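Side-chain contacts in aminotransferase, class III (PDB 6IO1), which transfers amino groups with the help of pyridoxal 5'-phosphate, as a thermostable (S)-enantioselective omega-transaminase: residues Pro187-Phe192 and Glu199-Arg204; Ala355-Glu360 and Leu378-Glu383; Arg363-Glu366 and Glu372-Gly375; Val384-Ala389 and Lys393-Phe398. All coordinates share one frame; numbering follows the deposited sequence.

Contact 1: Pro187-Phe192 and Glu199-Arg204; sequences PYKYRF and EEFVAR
Lys189 and Phe201 are the nearest backbone positions, with their CA atoms 7.5 Å apart, where the short helix 189-192 faces the start of helix 198-216. Phe201 carries almost all of the contact. Its CG is anti to the backbone N (chi1 -169°), which sends the ring straight across to the other segment. The ring enters leading with CE2 and CZ. CZ lies 3.7 Å from the N of Tyr188, which sits at the ring edge, in plane. CE2 is 3.6 Å from the N of Lys189, and it also touches the carbonyl carbon of Pro187. The ring therefore meets backbone more than side chains. Lys189 adds its CB, 3.8 Å from CE2 of Phe201, then runs on extended and leads away to a salt bridge with Asp198.

The backbone touched here is the start of a helix. Tyr188 is its N-cap residue, and its O accepts the N-H of Phe192 at 2.8 Å. The contact joins the link after strand 181-184 to the first turns of helix 198-216. That helix leads on to strand 221-226, parallel to 181-184 in the same sheet with strand 146-150 between them, so the contact belongs to a beta-alpha-beta crossover. The side chain of Tyr188 points away from Phe201, and its OH is hydrogen-bonded to Glu383.

Phe192 meets the same leading end of the ring, with its CB 4.5 Å from CZ of Phe201. Water 1 joins the two segments beside this ring. It donates to Phe192 O at 3.0 Å and accepts from Arg204 NH1 at 3.3 Å, lying in the guanidinium plane.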
loop_
_atom_site.group_PDB
_atom_site.type_symbol
_atom_site.label_atom_id
_atom_site.label_comp_id
_atom_site.label_asym_id
_atom_site.label_seq_id
_atom_site.Cartn_x
_atom_site.Cartn_y
_atom_site.Cartn_z
ATOM N N PRO B 187 4.777 -13.638 23.791
ATOM C CA PRO B 187 4.151 -14.478 24.815
ATOM C C PRO B 187 4.026 -15.866 24.173
ATOM O O PRO B 187 2.931 -16.276 23.835
ATOM C CB PRO B 187 2.770 -13.833 24.981
ATOM C CG PRO B 187 2.463 -13.275 23.608
ATOM C CD PRO B 187 3.802 -12.837 23.048
ATOM N N TYR B 188 5.172 -16.542 24.042
ATOM C CA TYR B 188 5.297 -17.841 23.380
ATOM C C TYR B 188 5.632 -18.872 24.457
ATOM O O TYR B 188 6.798 -19.139 24.748
ATOM C CB TYR B 188 6.365 -17.734 22.294
ATOM C CG TYR B 188 6.661 -18.966 21.472
ATOM C CD1 TYR B 188 5.717 -19.965 21.288
ATOM C CD2 TYR B 188 7.895 -19.109 20.850
ATOM C CE1 TYR B 188 6.008 -21.081 20.522
ATOM C CE2 TYR B 188 8.189 -20.216 20.086
ATOM C CZ TYR B 188 7.243 -21.200 19.923
ATOM O OH TYR B 188 7.538 -22.305 19.159
ATOM N N LYS B 189 4.585 -19.461 25.044
ATOM C CA LYS B 189 4.756 -20.314 26.219
ATOM C C LYS B 189 5.533 -21.589 25.906
ATOM O O LYS B 189 6.291 -22.077 26.751
ATOM C CB LYS B 189 3.392 -20.665 26.813
ATOM C CG LYS B 189 3.451 -21.156 28.247
ATOM C CD LYS B 189 2.081 -21.600 28.728
ATOM C CE LYS B 189 2.087 -21.864 30.220
ATOM N NZ LYS B 189 0.956 -22.736 30.646
ATOM N N TYR B 190 5.343 -22.151 24.709
ATOM C CA TYR B 190 5.928 -23.452 24.391
ATOM C C TYR B 190 7.444 -23.447 24.554
ATOM O O TYR B 190 8.030 -24.443 24.995
ATOM C CB TYR B 190 5.545 -23.861 22.970
ATOM C CG TYR B 190 6.146 -25.168 22.504
ATOM C CD1 TYR B 190 5.810 -26.369 23.114
ATOM C CD2 TYR B 190 7.043 -25.200 21.444
ATOM C CE1 TYR B 190 6.354 -27.565 22.685
ATOM C CE2 TYR B 190 7.594 -26.390 21.010
ATOM C CZ TYR B 190 7.247 -27.569 21.633
ATOM O OH TYR B 190 7.794 -28.756 21.201
ATOM N N ARG B 191 8.097 -22.339 24.202
ATOM C CA ARG B 191 9.546 -22.247 24.305
ATOM C C ARG B 191 10.036 -21.226 25.319
ATOM O O ARG B 191 11.183 -21.330 25.764
ATOM C CB ARG B 191 10.153 -21.914 22.934
ATOM C CG ARG B 191 9.856 -22.957 21.873
ATOM C CD ARG B 191 10.663 -22.725 20.609
ATOM N NE ARG B 191 10.498 -23.822 19.661
ATOM C CZ ARG B 191 11.278 -24.898 19.624
ATOM N NH1 ARG B 191 12.295 -25.012 20.468
ATOM N NH2 ARG B 191 11.053 -25.851 18.730
ATOM N N PHE B 192 9.211 -20.248 25.697
ATOM C CA PHE B 192 9.641 -19.192 26.603
ATOM C C PHE B 192 8.947 -19.235 27.957
ATOM O O PHE B 192 9.324 -18.467 28.849
ATOM C CB PHE B 192 9.414 -17.809 25.964
ATOM C CG PHE B 192 10.106 -17.616 24.632
ATOM C CD1 PHE B 192 11.133 -18.454 24.225
ATOM C CD2 PHE B 192 9.723 -16.586 23.789
ATOM C CE1 PHE B 192 11.757 -18.275 23.004
ATOM C CE2 PHE B 192 10.345 -16.400 22.567
ATOM C CZ PHE B 192 11.364 -17.246 22.176
ATOM N N GLU B 199 -0.693 -17.912 34.641
ATOM C CA GLU B 199 -0.610 -16.771 35.546
ATOM C C GLU B 199 0.837 -16.335 35.761
ATOM O O GLU B 199 1.148 -15.140 35.694
ATOM C CB GLU B 199 -1.280 -17.120 36.873
ATOM C CG GLU B 199 -1.204 -16.034 37.929
ATOM C CD GLU B 199 -2.201 -16.254 39.048
ATOM O OE1 GLU B 199 -2.683 -15.258 39.625
ATOM O OE2 GLU B 199 -2.509 -17.428 39.346
ATOM N N GLU B 200 1.736 -17.290 36.026
ATOM C CA GLU B 200 3.139 -16.946 36.254
ATOM C C GLU B 200 3.768 -16.341 35.004
ATOM O O GLU B 200 4.533 -15.370 35.084
ATOM C CB GLU B 200 3.916 -18.190 36.690
ATOM C CG GLU B 200 3.466 -18.802 38.009
ATOM C CD GLU B 200 4.015 -20.204 38.214
ATOM O OE1 GLU B 200 4.466 -20.513 39.339
ATOM O OE2 GLU B 200 3.996 -20.999 37.250
ATOM N N PHE B 201 3.459 -16.911 33.837
ATOM C CA PHE B 201 3.976 -16.383 32.578
ATOM C C PHE B 201 3.490 -14.959 32.339
ATOM O O PHE B 201 4.270 -14.083 31.941
ATOM C CB PHE B 201 3.553 -17.307 31.436
ATOM C CG PHE B 201 4.229 -17.020 30.128
ATOM C CD1 PHE B 201 5.508 -16.491 30.089
ATOM C CD2 PHE B 201 3.586 -17.295 28.933
ATOM C CE1 PHE B 201 6.127 -16.233 28.880
ATOM C CE2 PHE B 201 4.199 -17.041 27.724
ATOM C CZ PHE B 201 5.470 -16.509 27.696
ATOM N N VAL B 202 2.200 -14.710 32.582
ATOM C CA VAL B 202 1.651 -13.365 32.426
ATOM C C VAL B 202 2.315 -12.401 33.399
ATOM O O VAL B 202 2.594 -11.246 33.056
ATOM C CB VAL B 202 0.120 -13.391 32.602
ATOM C CG1 VAL B 202 -0.428 -11.979 32.751
ATOM C CG2 VAL B 202 -0.535 -14.087 31.423
ATOM N N ALA B 203 2.572 -12.854 34.629
ATOM C CA ALA B 203 3.250 -12.001 35.601
ATOM C C ALA B 203 4.645 -11.627 35.118
ATOM O O ALA B 203 5.063 -10.466 35.231
ATOM C CB ALA B 203 3.317 -12.698 36.959
ATOM N N ARG B 204 5.374 -12.596 34.557
ATOM C CA ARG B 204 6.706 -12.308 34.031
ATOM C C ARG B 204 6.640 -11.307 32.884
ATOM O O ARG B 204 7.453 -10.375 32.810
ATOM C CB ARG B 204 7.372 -13.593 33.544
ATOM C CG ARG B 204 7.805 -14.576 34.612
ATOM C CD ARG B 204 8.606 -15.683 33.946
ATOM N NE ARG B 204 9.244 -16.595 34.887
ATOM C CZ ARG B 204 10.152 -17.500 34.536
ATOM N NH1 ARG B 204 10.539 -17.592 33.271
ATOM N NH2 ARG B 204 10.687 -18.298 35.449
HETATM O O HOH W 1 9.412 -16.065 30.611
#

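Contact 2: Ala355-Glu360 and Leu378-Glu383; sequences AYLLQE and LMLLVE
Leu380 and Leu357 meet at about a right angle, and this crossing is the centre of the contact. Leu380 points from the strand toward the helix. Its two methyls divide the work. CD1 lies 3.9 Å from CD1 of Leu357. CD2 is 3.9 Å from CB of Leu357 and reaches the helix backbone, 3.6 Å from the N of Leu358. The branch thus wedges between the roots of two successive helix residues, since CB of Leu358 is also 4.0 Å from CD2 of Leu380. The chi2 of Leu380 is 107°, off the usual leucine values, which suggests that the fork has turned to fit this site.

Leu357 has CG anti to its carbonyl carbon (chi1 -79°). This places CD1 where it can touch Leu378 as well, 3.9 Å from that residue's CD2. These two side chains slant across each other and meet by single methyls. The whole contact is apolar. An alanine in place of Leu380 would probably open a gap between helix and strand and leave CB of Leu357 and the backbone N of Leu358 without the methyl that packs on them.

Helix 346-361 lies here against strand 379-384 of a mixed sheet. Leu357 also touches Cys435 and Ile439 of helix 432-450. Leu358 rests on Val373 of the adjacent strand 370-376, and Leu380 also packs on Met424 of strand 421-424.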
loop_
_atom_site.group_PDB
_atom_site.type_symbol
_atom_site.label_atom_id
_atom_site.label_comp_id
_atom_site.label_asym_id
_atom_site.label_seq_id
_atom_site.Cartn_x
_atom_site.Cartn_y
_atom_site.Cartn_z
ATOM N N ALA B 355 -12.358 -25.212 16.277
ATOM C CA ALA B 355 -12.312 -26.163 17.380
ATOM C C ALA B 355 -12.174 -27.588 16.863
ATOM O O ALA B 355 -11.375 -28.374 17.387
ATOM C CB ALA B 355 -13.561 -26.024 18.250
ATOM N N TYR B 356 -12.931 -27.931 15.818
ATOM C CA TYR B 356 -12.830 -29.269 15.241
ATOM C C TYR B 356 -11.441 -29.520 14.663
ATOM O O TYR B 356 -10.856 -30.592 14.867
ATOM C CB TYR B 356 -13.899 -29.459 14.166
ATOM C CG TYR B 356 -13.832 -30.801 13.476
ATOM C CD1 TYR B 356 -14.223 -31.960 14.131
ATOM C CD2 TYR B 356 -13.373 -30.911 12.170
ATOM C CE1 TYR B 356 -14.163 -33.190 13.507
ATOM C CE2 TYR B 356 -13.308 -32.136 11.536
ATOM C CZ TYR B 356 -13.704 -33.273 12.209
ATOM O OH TYR B 356 -13.642 -34.496 11.583
ATOM N N LEU B 357 -10.904 -28.543 13.929
ATOM C CA LEU B 357 -9.578 -28.678 13.342
ATOM C C LEU B 357 -8.513 -28.816 14.417
ATOM O O LEU B 357 -7.603 -29.638 14.290
ATOM C CB LEU B 357 -9.277 -27.480 12.441
ATOM C CG LEU B 357 -9.895 -27.491 11.041
ATOM C CD1 LEU B 357 -9.742 -26.134 10.375
ATOM C CD2 LEU B 357 -9.271 -28.578 10.186
ATOM N N LEU B 358 -8.601 -28.016 15.482
ATOM C CA LEU B 358 -7.637 -28.128 16.568
ATOM C C LEU B 358 -7.721 -29.495 17.231
ATOM O O LEU B 358 -6.694 -30.132 17.481
ATOM C CB LEU B 358 -7.868 -27.021 17.595
ATOM C CG LEU B 358 -6.857 -26.945 18.741
ATOM C CD1 LEU B 358 -5.438 -26.885 18.201
ATOM C CD2 LEU B 358 -7.147 -25.749 19.635
ATOM N N GLN B 359 -8.940 -29.972 17.497
ATOM C CA GLN B 359 -9.109 -31.274 18.134
ATOM C C GLN B 359 -8.511 -32.383 17.280
ATOM O O GLN B 359 -7.764 -33.234 17.777
ATOM C CB GLN B 359 -10.592 -31.539 18.397
ATOM C CG GLN B 359 -10.934 -33.007 18.606
ATOM C CD GLN B 359 -12.423 -33.241 18.763
ATOM O OE1 GLN B 359 -13.039 -32.767 19.718
ATOM N NE2 GLN B 359 -13.011 -33.975 17.825
ATOM N N GLU B 360 -8.827 -32.388 15.984
ATOM C CA GLU B 360 -8.328 -33.452 15.121
ATOM C C GLU B 360 -6.821 -33.345 14.897
ATOM O O GLU B 360 -6.115 -34.358 14.926
ATOM C CB GLU B 360 -9.086 -33.443 13.794
ATOM C CG GLU B 360 -10.574 -33.740 13.940
ATOM C CD GLU B 360 -10.838 -35.026 14.702
ATOM O OE1 GLU B 360 -10.212 -36.055 14.371
ATOM O OE2 GLU B 360 -11.667 -35.006 15.636
ATOM N N LEU B 378 -9.785 -20.026 13.305
ATOM C CA LEU B 378 -9.302 -20.688 12.103
ATOM C C LEU B 378 -7.804 -20.510 11.886
ATOM O O LEU B 378 -7.290 -20.925 10.841
ATOM C CB LEU B 378 -10.076 -20.192 10.883
ATOM C CG LEU B 378 -11.339 -21.009 10.608
ATOM C CD1 LEU B 378 -11.962 -20.588 9.303
ATOM C CD2 LEU B 378 -11.028 -22.498 10.598
ATOM N N MET B 379 -7.095 -19.903 12.836
ATOM C CA MET B 379 -5.644 -19.783 12.757
ATOM C C MET B 379 -5.021 -20.985 13.455
ATOM O O MET B 379 -5.199 -21.156 14.664
ATOM C CB MET B 379 -5.172 -18.483 13.408
ATOM C CG MET B 379 -5.869 -17.236 12.894
ATOM S SD MET B 379 -5.436 -15.760 13.834
ATOM C CE MET B 379 -3.649 -15.814 13.746
ATOM N N LEU B 380 -4.296 -21.822 12.709
ATOM C CA LEU B 380 -3.744 -23.035 13.299
ATOM C C LEU B 380 -2.309 -23.243 12.840
ATOM O O LEU B 380 -1.926 -22.839 11.740
ATOM C CB LEU B 380 -4.593 -24.266 12.950
ATOM C CG LEU B 380 -6.049 -24.225 13.423
ATOM C CD1 LEU B 380 -6.995 -24.012 12.250
ATOM C CD2 LEU B 380 -6.412 -25.486 14.192
ATOM N N LEU B 381 -1.519 -23.889 13.700
ATOM C CA LEU B 381 -0.124 -24.179 13.404
ATOM C C LEU B 381 0.274 -25.518 14.011
ATOM O O LEU B 381 -0.065 -25.826 15.161
ATOM C CB LEU B 381 0.806 -23.076 13.928
ATOM C CG LEU B 381 2.257 -23.117 13.437
ATOM C CD1 LEU B 381 2.781 -21.715 13.215
ATOM C CD2 LEU B 381 3.159 -23.860 14.410
ATOM N N VAL B 382 0.994 -26.302 13.213
ATOM C CA VAL B 382 1.654 -27.533 13.627
ATOM C C VAL B 382 3.150 -27.252 13.621
ATOM O O VAL B 382 3.749 -27.090 12.549
ATOM C CB VAL B 382 1.309 -28.704 12.696
ATOM C CG1 VAL B 382 2.058 -29.961 13.121
ATOM C CG2 VAL B 382 -0.192 -28.944 12.664
ATOM N N GLU B 383 3.748 -27.157 14.809
ATOM C CA GLU B 383 5.177 -26.908 14.951
ATOM C C GLU B 383 5.925 -28.233 14.887
ATOM O O GLU B 383 5.663 -29.139 15.686
ATOM C CB GLU B 383 5.473 -26.187 16.266
ATOM C CG GLU B 383 6.956 -25.973 16.528
ATOM C CD GLU B 383 7.220 -24.883 17.547
ATOM O OE1 GLU B 383 6.274 -24.144 17.893
ATOM O OE2 GLU B 383 8.378 -24.762 18.002
#

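Contact 3: Arg363-Glu366 and Glu372-Gly375; sequences RLEE and EVRG
Glu365 grips Val373 with its carboxylate, tying the turn after helix 346-361 to the strand that follows it. Arg363 opens the turn. Its side chain points away from the strand, while its O accepts the N-H of Glu366 at 2.7 Å and helps to close the short 3-10 turn. Leu364 comes next. It points toward the strand and packs on Ala443 and Leu446 of helix 432-450.

Glu365 makes the contact. With chi1 at -79° CG stands beside the backbone N, and the chain, extended from there, carries the carboxylate to the strand. OE2 accepts the N-H of Val373 at 3.0 Å in a nearly straight bond of 170°. The donor comes from the anti side, 16° out of the carboxylate plane. OE2 also lies 3.6 Å from CA of Glu372. Behind it, CG of Glu365 touches CG2 of Val373 at 3.9 Å. An alanine at Glu365 would probably leave the Val373 N-H without this acceptor and CG2 of Val373 without the CG that packs on it.

Glu372 turns its side chain away from the turn. Its OE1 takes NH1 of Arg374, two residues on, in a salt bridge of 3.1 Å. Arg374 also pairs with Glu383.

Glu372 and Arg374 form backbone hydrogen bonds with strand 379-384, and Val373 between them directs its N-H the other way. Strand 370-376 is outermost in its sheet within this chain, and a side-chain carboxylate here occupies an edge-strand N-H that no further strand of the chain pairs with.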
loop_
_atom_site.group_PDB
_atom_site.type_symbol
_atom_site.label_atom_id
_atom_site.label_comp_id
_atom_site.label_asym_id
_atom_site.label_seq_id
_atom_site.Cartn_x
_atom_site.Cartn_y
_atom_site.Cartn_z
ATOM N N ARG B 363 -4.118 -34.525 17.530
ATOM C CA ARG B 363 -3.812 -35.971 17.518
ATOM C C ARG B 363 -2.411 -36.093 16.919
ATOM O O ARG B 363 -1.640 -36.956 17.384
ATOM C CB ARG B 363 -4.844 -36.706 16.657
ATOM C CG ARG B 363 -4.857 -38.216 16.849
ATOM C CD ARG B 363 -6.066 -38.858 16.193
ATOM N NE ARG B 363 -6.252 -40.243 16.600
ATOM C CZ ARG B 363 -7.316 -40.979 16.299
ATOM N NH1 ARG B 363 -8.300 -40.459 15.584
ATOM N NH2 ARG B 363 -7.395 -42.229 16.716
ATOM N N LEU B 364 -2.091 -35.226 15.949
ATOM C CA LEU B 364 -0.786 -35.338 15.290
ATOM C C LEU B 364 0.345 -35.252 16.305
ATOM O O LEU B 364 1.487 -35.617 16.002
ATOM C CB LEU B 364 -0.602 -34.246 14.229
ATOM C CG LEU B 364 -1.379 -34.360 12.920
ATOM C CD1 LEU B 364 -1.176 -33.089 12.108
ATOM C CD2 LEU B 364 -0.901 -35.566 12.147
ATOM N N GLU B 365 0.039 -34.761 17.506
ATOM C CA GLU B 365 1.017 -34.683 18.576
ATOM C C GLU B 365 1.456 -36.056 19.047
ATOM O O GLU B 365 2.438 -36.147 19.787
ATOM C CB GLU B 365 0.458 -33.882 19.756
ATOM C CG GLU B 365 0.497 -32.369 19.557
ATOM C CD GLU B 365 -0.082 -31.605 20.735
ATOM O OE1 GLU B 365 -0.706 -32.245 21.607
ATOM O OE2 GLU B 365 0.083 -30.367 20.787
ATOM N N GLU B 366 0.752 -37.116 18.647
ATOM C CA GLU B 366 1.212 -38.474 18.908
ATOM C C GLU B 366 2.481 -38.813 18.137
ATOM O O GLU B 366 3.184 -39.760 18.509
ATOM C CB GLU B 366 0.106 -39.466 18.552
ATOM C CG GLU B 366 -1.144 -39.333 19.398
ATOM C CD GLU B 366 -2.306 -40.136 18.852
ATOM O OE1 GLU B 366 -3.434 -39.970 19.360
ATOM O OE2 GLU B 366 -2.090 -40.936 17.915
ATOM N N GLU B 372 4.216 -29.195 18.959
ATOM C CA GLU B 372 2.985 -28.638 19.503
ATOM C C GLU B 372 2.040 -28.262 18.371
ATOM O O GLU B 372 2.465 -27.741 17.338
ATOM C CB GLU B 372 3.264 -27.406 20.375
ATOM C CG GLU B 372 2.003 -26.708 20.869
ATOM C CD GLU B 372 2.293 -25.511 21.747
ATOM O OE1 GLU B 372 2.500 -24.414 21.197
ATOM O OE2 GLU B 372 2.307 -25.664 22.987
ATOM N N VAL B 373 0.752 -28.511 18.588
ATOM C CA VAL B 373 -0.308 -28.035 17.707
ATOM C C VAL B 373 -1.090 -26.977 18.471
ATOM O O VAL B 373 -1.611 -27.248 19.561
ATOM C CB VAL B 373 -1.224 -29.178 17.249
ATOM C CG1 VAL B 373 -2.388 -28.629 16.438
ATOM C CG2 VAL B 373 -0.437 -30.199 16.443
ATOM N N ARG B 374 -1.170 -25.772 17.910
ATOM C CA ARG B 374 -1.849 -24.675 18.583
ATOM C C ARG B 374 -2.740 -23.947 17.591
ATOM O O ARG B 374 -2.525 -24.009 16.380
ATOM C CB ARG B 374 -0.855 -23.700 19.230
ATOM C CG ARG B 374 0.170 -23.109 18.278
ATOM C CD ARG B 374 1.158 -22.237 19.033
ATOM N NE ARG B 374 2.208 -21.707 18.167
ATOM C CZ ARG B 374 3.363 -22.322 17.929
ATOM N NH1 ARG B 374 3.623 -23.490 18.502
ATOM N NH2 ARG B 374 4.262 -21.766 17.130
ATOM N N GLY B 375 -3.772 -23.292 18.109
ATOM C CA GLY B 375 -4.660 -22.549 17.240
ATOM C C GLY B 375 -5.659 -21.722 18.012
ATOM O O GLY B 375 -5.976 -22.006 19.172
#

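Contact 4: Val384-Ala389 and Lys393-Phe398; sequences VVRDKA and KFPPEF
Arg386 and Phe394 bury the most surface here, and they meet as a CH-pi contact. CG of Arg386 sits over the centre of the Phe394 ring, 3.5 Å from the centroid and 7° off the ring normal. Arg386 then bends at chi3 (78°), which turns its head along the other segment toward Pro395. The guanidinium is tilted 43° from the ring rather than stacked on it. CD of Pro395 lies over one guanidinium face, 3.9 Å from NH1 of Arg386.

CE1 of Phe394 has partners too: it is 3.7 Å from CG1 of Val384 and 3.5 Å from O of Val385. Leu450 of helix 432-450 also touches this ring.

Lys393 is third in buried surface. Its side chain points away, but its O lies 3.8 Å from CD of Arg386.

Water 2 completes the join in the plane of the Phe394 ring, at its edge. It donates to Val384 O and accepts from Phe394 N, each at 2.9 Å.

The arginine thus works here by its hydrocarbon stem. One face of Phe394 is covered by the CG methylene of Arg386, and the direct contacts between the segments rest on dispersion and shape, with one water linking the two backbones.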
loop_
_atom_site.group_PDB
_atom_site.type_symbol
_atom_site.label_atom_id
_atom_site.label_comp_id
_atom_site.label_asym_id
_atom_site.label_seq_id
_atom_site.Cartn_x
_atom_site.Cartn_y
_atom_site.Cartn_z
ATOM N N VAL B 384 6.852 -28.343 13.940
ATOM C CA VAL B 384 7.586 -29.576 13.688
ATOM C C VAL B 384 8.957 -29.480 14.342
ATOM O O VAL B 384 9.646 -28.460 14.218
ATOM C CB VAL B 384 7.710 -29.845 12.179
ATOM C CG1 VAL B 384 8.664 -30.999 11.914
ATOM C CG2 VAL B 384 6.340 -30.133 11.582
ATOM N N VAL B 385 9.348 -30.544 15.046
ATOM C CA VAL B 385 10.629 -30.629 15.730
ATOM C C VAL B 385 11.242 -31.987 15.414
ATOM O O VAL B 385 10.545 -32.942 15.069
ATOM C CB VAL B 385 10.503 -30.444 17.258
ATOM C CG1 VAL B 385 10.061 -29.027 17.593
ATOM C CG2 VAL B 385 9.540 -31.466 17.841
ATOM N N ARG B 386 12.569 -32.058 15.512
ATOM C CA ARG B 386 13.240 -33.336 15.296
ATOM C C ARG B 386 12.879 -34.334 16.390
ATOM O O ARG B 386 12.740 -35.533 16.124
ATOM C CB ARG B 386 14.755 -33.133 15.237
ATOM C CG ARG B 386 15.209 -32.113 14.206
ATOM C CD ARG B 386 16.714 -32.171 14.000
ATOM N NE ARG B 386 17.128 -33.285 13.151
ATOM C CZ ARG B 386 18.395 -33.588 12.881
ATOM N NH1 ARG B 386 19.380 -32.866 13.396
ATOM N NH2 ARG B 386 18.676 -34.618 12.094
ATOM N N ASP B 387 12.723 -33.855 17.622
ATOM C CA ASP B 387 12.462 -34.705 18.773
ATOM C C ASP B 387 11.611 -33.936 19.773
ATOM O O ASP B 387 11.877 -32.760 20.037
ATOM C CB ASP B 387 13.767 -35.178 19.421
ATOM C CG ASP B 387 13.535 -36.025 20.652
ATOM O OD1 ASP B 387 13.032 -37.160 20.511
ATOM O OD2 ASP B 387 13.864 -35.558 21.761
ATOM N N LYS B 388 10.581 -34.593 20.313
ATOM C CA LYS B 388 9.701 -33.916 21.261
ATOM C C LYS B 388 10.460 -33.514 22.517
ATOM O O LYS B 388 10.285 -32.402 23.031
ATOM C CB LYS B 388 8.542 -34.829 21.656
ATOM C CG LYS B 388 7.491 -35.078 20.608
ATOM C CD LYS B 388 6.599 -36.207 21.087
ATOM C CE LYS B 388 5.146 -35.796 21.098
ATOM N NZ LYS B 388 4.747 -35.159 19.814
ATOM N N ALA B 389 11.311 -34.407 23.021
ATOM C CA ALA B 389 12.076 -34.113 24.226
ATOM C C ALA B 389 13.072 -32.987 23.981
ATOM O O ALA B 389 13.142 -32.026 24.756
ATOM C CB ALA B 389 12.786 -35.375 24.718
ATOM N N LYS B 393 14.698 -27.742 16.311
ATOM C CA LYS B 393 14.253 -27.416 14.975
ATOM C C LYS B 393 15.121 -28.160 13.971
ATOM O O LYS B 393 16.292 -28.447 14.222
ATOM C CB LYS B 393 14.337 -25.891 14.836
ATOM C CG LYS B 393 13.025 -25.232 15.186
ATOM C CD LYS B 393 13.079 -23.756 15.127
ATOM C CE LYS B 393 11.673 -23.366 15.320
ATOM N NZ LYS B 393 11.039 -23.706 16.531
ATOM N N PHE B 394 14.536 -28.493 12.832
ATOM C CA PHE B 394 15.329 -29.136 11.798
ATOM C C PHE B 394 16.331 -28.120 11.236
ATOM O O PHE B 394 15.996 -26.939 11.077
ATOM C CB PHE B 394 14.406 -29.691 10.703
ATOM C CG PHE B 394 13.823 -31.055 10.997
ATOM C CD1 PHE B 394 12.612 -31.180 11.658
ATOM C CD2 PHE B 394 14.465 -32.212 10.570
ATOM C CE1 PHE B 394 12.063 -32.427 11.911
ATOM C CE2 PHE B 394 13.921 -33.463 10.822
ATOM C CZ PHE B 394 12.719 -33.568 11.494
ATOM N N PRO B 395 17.556 -28.538 10.917
ATOM C CA PRO B 395 18.576 -27.581 10.427
ATOM C C PRO B 395 18.220 -27.059 9.047
ATOM O O PRO B 395 17.373 -27.644 8.358
ATOM C CB PRO B 395 19.858 -28.426 10.385
ATOM C CG PRO B 395 19.397 -29.848 10.367
ATOM C CD PRO B 395 18.136 -29.862 11.183
ATOM N N PRO B 396 18.823 -25.950 8.608
ATOM C CA PRO B 396 18.464 -25.419 7.279
ATOM C C PRO B 396 18.719 -26.381 6.124
ATOM O O PRO B 396 17.970 -26.357 5.139
ATOM C CB PRO B 396 19.326 -24.149 7.168
ATOM C CG PRO B 396 19.612 -23.752 8.586
ATOM C CD PRO B 396 19.747 -25.053 9.330
ATOM N N GLU B 397 19.765 -27.213 6.205
ATOM C CA GLU B 397 20.144 -28.082 5.085
ATOM C C GLU B 397 19.080 -29.124 4.741
ATOM O O GLU B 397 19.008 -29.582 3.599
ATOM C CB GLU B 397 21.471 -28.775 5.402
ATOM C CG GLU B 397 21.624 -29.245 6.847
ATOM C CD GLU B 397 22.188 -28.172 7.765
ATOM O OE1 GLU B 397 22.961 -28.521 8.681
ATOM O OE2 GLU B 397 21.855 -26.982 7.576
ATOM N N PHE B 398 18.266 -29.528 5.714
ATOM C CA PHE B 398 17.180 -30.476 5.473
ATOM C C PHE B 398 16.084 -29.859 4.611
ATOM O O PHE B 398 15.343 -30.588 3.942
ATOM C CB PHE B 398 16.656 -30.985 6.817
ATOM C CG PHE B 398 15.650 -32.093 6.734
ATOM C CD1 PHE B 398 16.040 -33.410 6.590
ATOM C CD2 PHE B 398 14.304 -31.808 6.879
ATOM C CE1 PHE B 398 15.098 -34.428 6.544
ATOM C CE2 PHE B 398 13.354 -32.814 6.829
ATOM C CZ PHE B 398 13.749 -34.131 6.661
HETATM O O HOH W 2 11.765 -27.858 12.380
#

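Overall arrangement
Contact 2 is the core contact: buried, wholly leucine, and set between helix 346-361 and the sheet. Contact 3 lies about 8 Å from it, centre to centre, and shares that helix-to-sheet layer, since strands 370-376 and 379-384 are neighbours. At the sheet edge it turns polar. Contact 4 follows strand 379-384 outward to a partly exposed loop, where an arginine stem over a phenylalanine ring does the packing. Lys388 probably ties it back, by a hydrogen bond to Glu365 O of contact 3. Contact 1 belongs to the other sheet's connections; it too is buried, around one phenylalanine. Glu383 joins the two regions, pairing with Tyr188 and Arg191 of contact 1 and Arg374 of contact 3.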